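PDB 5J6P: kinetochore protein mis18, which acts in the CENP-A recruiting complex, maintaining the kinetochore factors mis6 and cnp1/CENP-A and the deacetylated state of histones in the central core of centromeres. Local coordinates for the interface of chains A and B. Numbering follows the deposited sequence. Chains: chain A/B, Kinetochore protein mis18.

Contact 1: the interface of chains A and B. Residues chain A 6, 15, 17-18, 38; chain B 98.
The phenol OH of B:Tyr98 donates a hydrogen bond to the carboxylate oxygen OD2 of A:Asp18 at 2.7 Å. This is part of a two-fold symmetric interface between copies of the zinc-binding Yippee-like domain of Mis18. The hydroxyl meets OD2 from above the carboxylate plane, 38° out of it. The ring and the carboxylate are turned 45° against each other. CG of A:Asp18 lies between its backbone N and carbonyl carbon (chi1 57°), which turns OD2 toward the tyrosine.

The tyrosine ring lies against chain A. CG2 of A:Ile15 sits over the centre of one face, 3.9 Å from the ring centroid, in a CH-pi contact. The other branch of the same isoleucine reaches toward the base of the tyrosine, where CD1 is 3.8 Å from B:Tyr98 CB. The two branches thus follow the tyrosine from its CB to its ring. A:Val38, in a loop, comes from the opposite direction and places CG2 3.9 Å from B:Tyr98 CE1. Across the ring from CE1, on the isoleucine's side of its plane, A:Val6 slides past in the opposite sense, with CG2 4.0 Å from B:Tyr98 CE2. These contacts probably help to limit tilting toward chain A, while the bond at OH ties the ring's outer end to strand 15-18. B:Tyr98 comes from strand 95-99, and chain A hides 80 Å² of its surface.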
loop_
_atom_site.group_PDB
_atom_site.type_symbol
_atom_site.label_atom_id
_atom_site.label_comp_id
_atom_site.label_asym_id
_atom_site.label_seq_id
_atom_site.Cartn_x
_atom_site.Cartn_y
_atom_site.Cartn_z
ATOM N N VAL A 6 3.059 5.152 -2.691
ATOM C CA VAL A 6 2.527 4.881 -1.353
ATOM C C VAL A 6 3.603 4.187 -0.553
ATOM O O VAL A 6 4.428 3.469 -1.128
ATOM C CB VAL A 6 1.283 3.996 -1.450
ATOM C CG1 VAL A 6 1.009 3.242 -0.164
ATOM C CG2 VAL A 6 0.082 4.861 -1.777
ATOM N N ILE A 15 0.538 0.626 5.550
ATOM C CA ILE A 15 0.750 1.874 4.835
ATOM C C ILE A 15 0.821 2.979 5.859
ATOM O O ILE A 15 -0.093 3.104 6.657
ATOM C CB ILE A 15 -0.380 2.181 3.850
ATOM C CG1 ILE A 15 -0.247 1.254 2.648
ATOM C CG2 ILE A 15 -0.349 3.633 3.401
ATOM C CD1 ILE A 15 -1.526 1.113 1.845
ATOM N N GLY A 17 2.034 6.375 4.784
ATOM C CA GLY A 17 1.561 7.536 4.057
ATOM C C GLY A 17 1.817 7.427 2.580
ATOM O O GLY A 17 2.070 6.327 2.072
ATOM N N ASP A 18 1.788 8.574 1.902
ATOM C CA ASP A 18 2.003 8.638 0.447
ATOM C C ASP A 18 2.770 9.864 0.052
ATOM O O ASP A 18 3.068 10.716 0.886
ATOM C CB ASP A 18 0.669 8.643 -0.274
ATOM C CG ASP A 18 -0.197 9.775 0.169
ATOM O OD1 ASP A 18 0.275 10.936 0.157
ATOM O OD2 ASP A 18 -1.340 9.499 0.560
ATOM N N VAL A 38 -0.699 8.364 8.125
ATOM C CA VAL A 38 -1.950 7.735 8.531
ATOM C C VAL A 38 -2.108 7.754 10.046
ATOM O O VAL A 38 -1.163 7.453 10.777
ATOM C CB VAL A 38 -2.013 6.274 8.064
ATOM C CG1 VAL A 38 -3.314 5.637 8.547
ATOM C CG2 VAL A 38 -1.832 6.172 6.539
ATOM N N TYR B 98 -6.903 1.875 0.416
ATOM C CA TYR B 98 -6.366 3.067 1.000
ATOM C C TYR B 98 -6.461 4.150 -0.048
ATOM O O TYR B 98 -5.875 4.003 -1.124
ATOM C CB TYR B 98 -4.908 2.864 1.352
ATOM C CG TYR B 98 -4.165 4.156 1.634
ATOM C CD1 TYR B 98 -4.373 4.854 2.828
ATOM C CD2 TYR B 98 -3.287 4.697 0.689
ATOM C CE1 TYR B 98 -3.706 6.042 3.079
ATOM C CE2 TYR B 98 -2.623 5.880 0.932
ATOM C CZ TYR B 98 -2.825 6.539 2.132
ATOM O OH TYR B 98 -2.143 7.695 2.388
#

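Contact 2: the interface of chains A and B. Residues chain A 6, 98, 100; chain B 4, 6, 15, 18, 100.
A:Tyr98 meets B:Asp18 in the polar part of this contact between two Mis18 zinc-binding domains. The tyrosine OH donates a hydrogen bond to the carboxylate oxygen OD2. The modelled separation is too short to be reliable, so its exact length carries no weight. OD2 is met on its anti side, 35° out of the carboxylate plane.

The ring contact is of the CH-pi kind. CG2 of B:Ile15 lies over the centre of one face of A:Tyr98, 3.8 Å from the centroid. The backbone N of A:Leu100 lies by the opposite face, offset toward the rim.

Apolar contacts flank the ring and the carboxylate. CG2 of B:Val6 lies near the ring carbon CE2 of A:Tyr98, 3.5 Å away. A:Leu100 borders the acid through carbon: its CA makes a close contact with B:Asp18 OD2 at 3.3 Å, and its CG is 3.8 Å from B:Asp18 CG. With CG anti to the carbonyl carbon (chi1 -71°), the leucine carries its branch point over to chain B, and from there the two methyls diverge. CD1 is 3.9 Å from B:Val6 CG2, while CD2 lies as far from the ring carbon CG of B:Pro4. In the reverse sense, A:Val6 CG2 packs 3.8 Å from B:Leu100 CD1. The site joins strand 95-99 and the loop residue that follows it to the partner's N-terminal strands, and so helps to hold the two copies together.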
loop_
_atom_site.group_PDB
_atom_site.type_symbol
_atom_site.label_atom_id
_atom_site.label_comp_id
_atom_site.label_asym_id
_atom_site.label_seq_id
_atom_site.Cartn_x
_atom_site.Cartn_y
_atom_site.Cartn_z
ATOM N N VAL A 6 3.059 5.152 -2.691
ATOM C CA VAL A 6 2.527 4.881 -1.353
ATOM C C VAL A 6 3.603 4.187 -0.553
ATOM O O VAL A 6 4.428 3.469 -1.128
ATOM C CB VAL A 6 1.283 3.996 -1.450
ATOM C CG1 VAL A 6 1.009 3.242 -0.164
ATOM C CG2 VAL A 6 0.082 4.861 -1.777
ATOM N N TYR A 98 5.485 1.951 -3.352
ATOM C CA TYR A 98 4.717 1.393 -4.408
ATOM C C TYR A 98 4.233 2.576 -5.222
ATOM O O TYR A 98 3.385 3.383 -4.740
ATOM C CB TYR A 98 3.549 0.551 -3.867
ATOM C CG TYR A 98 2.565 0.233 -4.962
ATOM C CD1 TYR A 98 2.864 -0.746 -5.935
ATOM C CD2 TYR A 98 1.368 0.942 -5.073
ATOM C CE1 TYR A 98 1.989 -0.997 -6.982
ATOM C CE2 TYR A 98 0.485 0.683 -6.102
ATOM C CZ TYR A 98 0.803 -0.267 -7.052
ATOM O OH TYR A 98 -0.067 -0.482 -8.072
ATOM N N LEU A 100 2.089 3.806 -8.225
ATOM C CA LEU A 100 0.914 3.353 -8.969
ATOM C C LEU A 100 1.201 3.298 -10.485
ATOM O O LEU A 100 2.165 3.900 -10.946
ATOM C CB LEU A 100 -0.278 4.286 -8.741
ATOM C CG LEU A 100 -0.971 4.287 -7.383
ATOM C CD1 LEU A 100 -0.029 4.561 -6.229
ATOM C CD2 LEU A 100 -2.101 5.309 -7.379
ATOM N N PRO B 4 -6.891 8.772 -6.193
ATOM C CA PRO B 4 -6.993 7.355 -6.370
ATOM C C PRO B 4 -6.681 6.546 -5.119
ATOM O O PRO B 4 -6.221 7.086 -4.085
ATOM C CB PRO B 4 -5.918 7.077 -7.410
ATOM C CG PRO B 4 -4.828 8.021 -7.047
ATOM C CD PRO B 4 -5.571 9.264 -6.618
ATOM N N VAL B 6 -5.177 2.584 -3.579
ATOM C CA VAL B 6 -4.362 1.391 -3.644
ATOM C C VAL B 6 -5.180 0.309 -2.896
ATOM O O VAL B 6 -6.063 0.633 -2.064
ATOM C CB VAL B 6 -3.007 1.732 -3.005
ATOM C CG1 VAL B 6 -2.517 0.675 -2.021
ATOM C CG2 VAL B 6 -1.978 2.028 -4.080
ATOM N N ILE B 15 -0.003 -5.021 -1.067
ATOM C CA ILE B 15 -0.635 -4.261 -2.127
ATOM C C ILE B 15 -0.727 -5.134 -3.383
ATOM O O ILE B 15 0.265 -5.762 -3.790
ATOM C CB ILE B 15 0.117 -2.959 -2.393
ATOM C CG1 ILE B 15 -0.105 -1.996 -1.227
ATOM C CG2 ILE B 15 -0.340 -2.304 -3.701
ATOM C CD1 ILE B 15 0.819 -0.775 -1.212
ATOM N N ASP B 18 -4.041 -0.971 -7.970
ATOM C CA ASP B 18 -4.697 0.327 -7.690
ATOM C C ASP B 18 -5.832 0.713 -8.613
ATOM O O ASP B 18 -6.044 0.101 -9.645
ATOM C CB ASP B 18 -3.639 1.437 -7.734
ATOM C CG ASP B 18 -2.802 1.415 -9.007
ATOM O OD1 ASP B 18 -3.357 1.607 -10.120
ATOM O OD2 ASP B 18 -1.575 1.222 -8.884
ATOM N N LEU B 100 -5.400 8.024 -1.198
ATOM C CA LEU B 100 -4.258 8.935 -0.975
ATOM C C LEU B 100 -4.483 10.331 -0.337
ATOM O O LEU B 100 -3.525 10.931 0.180
ATOM C CB LEU B 100 -3.459 9.127 -2.270
ATOM C CG LEU B 100 -2.430 8.063 -2.613
ATOM C CD1 LEU B 100 -3.076 6.719 -2.880
ATOM C CD2 LEU B 100 -1.613 8.442 -3.823
#

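Contact 3: the interface of chains A and B. Residues chain A 6, 8, 13, 15; chain B 6, 8, 13, 15.
A:Gln8 and B:Ile15 cross at a slant, and A:Ile15 and B:Gln8 repeat the arrangement about the two-fold axis. Each isoleucine points its CD1 methyl at the partner's amide group. CD1 of B:Ile15 is 3.4 Å from A:Gln8 CD, and A:Ile15 CD1 is equally close to B:Gln8 CD. The isoleucine CG1 is anti to the carbonyl carbon in both chains (chi1 -74° in A:Ile15), which carries CD1 across to the other subunit. Both glutamines are extended beyond CG, and their amides reach over to these methyl groups. The contact is between aliphatic carbon and amide.

Beside this pair, the two valines slide past each other in opposite directions, with A:Val6 CG2 4.2 Å from B:Val6 CG2. CG1 of B:Val6 also lies 4.0 Å from A:Ile15 CD1. At the other end two loop phenylalanines meet without ring stacking, with A:Phe13 CB 3.9 Å from B:Phe13 CB. A:Phe13 CB also lies 3.5 Å from the backbone O of B:Phe13.

With an alanine at A:Gln8, the B:Ile15 CD1 methyl would probably lose the amide it packs on and be freer to turn. The site lines up strands 5-9 and 15-18 of the two chains about the axis. It supplies the part of the pairing of the Mis18 zinc-binding domains that lies on the two-fold axis, built largely from side-chain contacts.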
loop_
_atom_site.group_PDB
_atom_site.type_symbol
_atom_site.label_atom_id
_atom_site.label_comp_id
_atom_site.label_asym_id
_atom_site.label_seq_id
_atom_site.Cartn_x
_atom_site.Cartn_y
_atom_site.Cartn_z
ATOM N N VAL A 6 3.059 5.152 -2.691
ATOM C CA VAL A 6 2.527 4.881 -1.353
ATOM C C VAL A 6 3.603 4.187 -0.553
ATOM O O VAL A 6 4.428 3.469 -1.128
ATOM C CB VAL A 6 1.283 3.996 -1.450
ATOM C CG1 VAL A 6 1.009 3.242 -0.164
ATOM C CG2 VAL A 6 0.082 4.861 -1.777
ATOM N N GLN A 8 5.003 1.898 2.830
ATOM C CA GLN A 8 4.712 0.879 3.839
ATOM C C GLN A 8 5.896 0.393 4.657
ATOM O O GLN A 8 6.993 0.283 4.146
ATOM C CB GLN A 8 4.198 -0.370 3.156
ATOM C CG GLN A 8 3.133 -0.223 2.087
ATOM C CD GLN A 8 3.050 -1.506 1.296
ATOM O OE1 GLN A 8 2.151 -2.361 1.505
ATOM N NE2 GLN A 8 4.057 -1.705 0.458
ATOM N N PHE A 13 3.982 -4.320 6.166
ATOM C CA PHE A 13 3.245 -3.739 5.020
ATOM C C PHE A 13 2.125 -2.755 5.398
ATOM O O PHE A 13 1.277 -2.411 4.576
ATOM C CB PHE A 13 2.702 -4.818 4.080
ATOM C CG PHE A 13 3.733 -5.540 3.248
ATOM C CD1 PHE A 13 5.067 -5.165 3.185
ATOM C CD2 PHE A 13 3.312 -6.596 2.450
ATOM C CE1 PHE A 13 5.963 -5.843 2.391
ATOM C CE2 PHE A 13 4.200 -7.268 1.641
ATOM C CZ PHE A 13 5.540 -6.893 1.625
ATOM N N ILE A 15 0.538 0.626 5.550
ATOM C CA ILE A 15 0.750 1.874 4.835
ATOM C C ILE A 15 0.821 2.979 5.859
ATOM O O ILE A 15 -0.093 3.104 6.657
ATOM C CB ILE A 15 -0.380 2.181 3.850
ATOM C CG1 ILE A 15 -0.247 1.254 2.648
ATOM C CG2 ILE A 15 -0.349 3.633 3.401
ATOM C CD1 ILE A 15 -1.526 1.113 1.845
ATOM N N VAL B 6 -5.177 2.584 -3.579
ATOM C CA VAL B 6 -4.362 1.391 -3.644
ATOM C C VAL B 6 -5.180 0.309 -2.896
ATOM O O VAL B 6 -6.063 0.633 -2.064
ATOM C CB VAL B 6 -3.007 1.732 -3.005
ATOM C CG1 VAL B 6 -2.517 0.675 -2.021
ATOM C CG2 VAL B 6 -1.978 2.028 -4.080
ATOM N N GLN B 8 -5.130 -3.660 -0.855
ATOM C CA GLN B 8 -4.332 -4.645 -0.103
ATOM C C GLN B 8 -5.170 -5.837 0.425
ATOM O O GLN B 8 -6.355 -5.709 0.723
ATOM C CB GLN B 8 -3.665 -3.990 1.126
ATOM C CG GLN B 8 -3.373 -2.489 1.062
ATOM C CD GLN B 8 -3.103 -1.874 2.432
ATOM O OE1 GLN B 8 -2.017 -2.031 2.972
ATOM N NE2 GLN B 8 -4.083 -1.144 2.982
ATOM N N PHE B 13 -1.800 -7.209 4.320
ATOM C CA PHE B 13 -1.603 -5.863 3.789
ATOM C C PHE B 13 -0.735 -5.660 2.540
ATOM O O PHE B 13 -0.314 -4.549 2.237
ATOM C CB PHE B 13 -1.138 -5.006 4.955
ATOM C CG PHE B 13 -2.021 -5.193 6.137
ATOM C CD1 PHE B 13 -3.357 -4.788 6.081
ATOM C CD2 PHE B 13 -1.567 -5.797 7.279
ATOM C CE1 PHE B 13 -4.200 -4.976 7.155
ATOM C CE2 PHE B 13 -2.427 -6.007 8.366
ATOM C CZ PHE B 13 -3.742 -5.613 8.300
ATOM N N ILE B 15 -0.003 -5.021 -1.067
ATOM C CA ILE B 15 -0.635 -4.261 -2.127
ATOM C C ILE B 15 -0.727 -5.134 -3.383
ATOM O O ILE B 15 0.265 -5.762 -3.790
ATOM C CB ILE B 15 0.117 -2.959 -2.393
ATOM C CG1 ILE B 15 -0.105 -1.996 -1.227
ATOM C CG2 ILE B 15 -0.340 -2.304 -3.701
ATOM C CD1 ILE B 15 0.819 -0.775 -1.212
#

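Contacts 1 and 2 lie about 8 Å apart between the centres of their C-alpha atoms, and contact 3 is about 7 Å from each. A:Val6 takes part in all of them. A:Ile15 joins contact 1 to contact 3, while B:Val6 and B:Ile15 join contact 2 to contact 3. Contacts 1 and 2 contain the two symmetry-related tyrosine-aspartate pairs, and contact 3 lies at the axis between the chains. Strands 5-9, 15-18 and 95-99, with loop residues beside them, thus make up one shared interface. Mis18 is a homotetramer, so this dimer of the zinc-binding domain may be one of its building units.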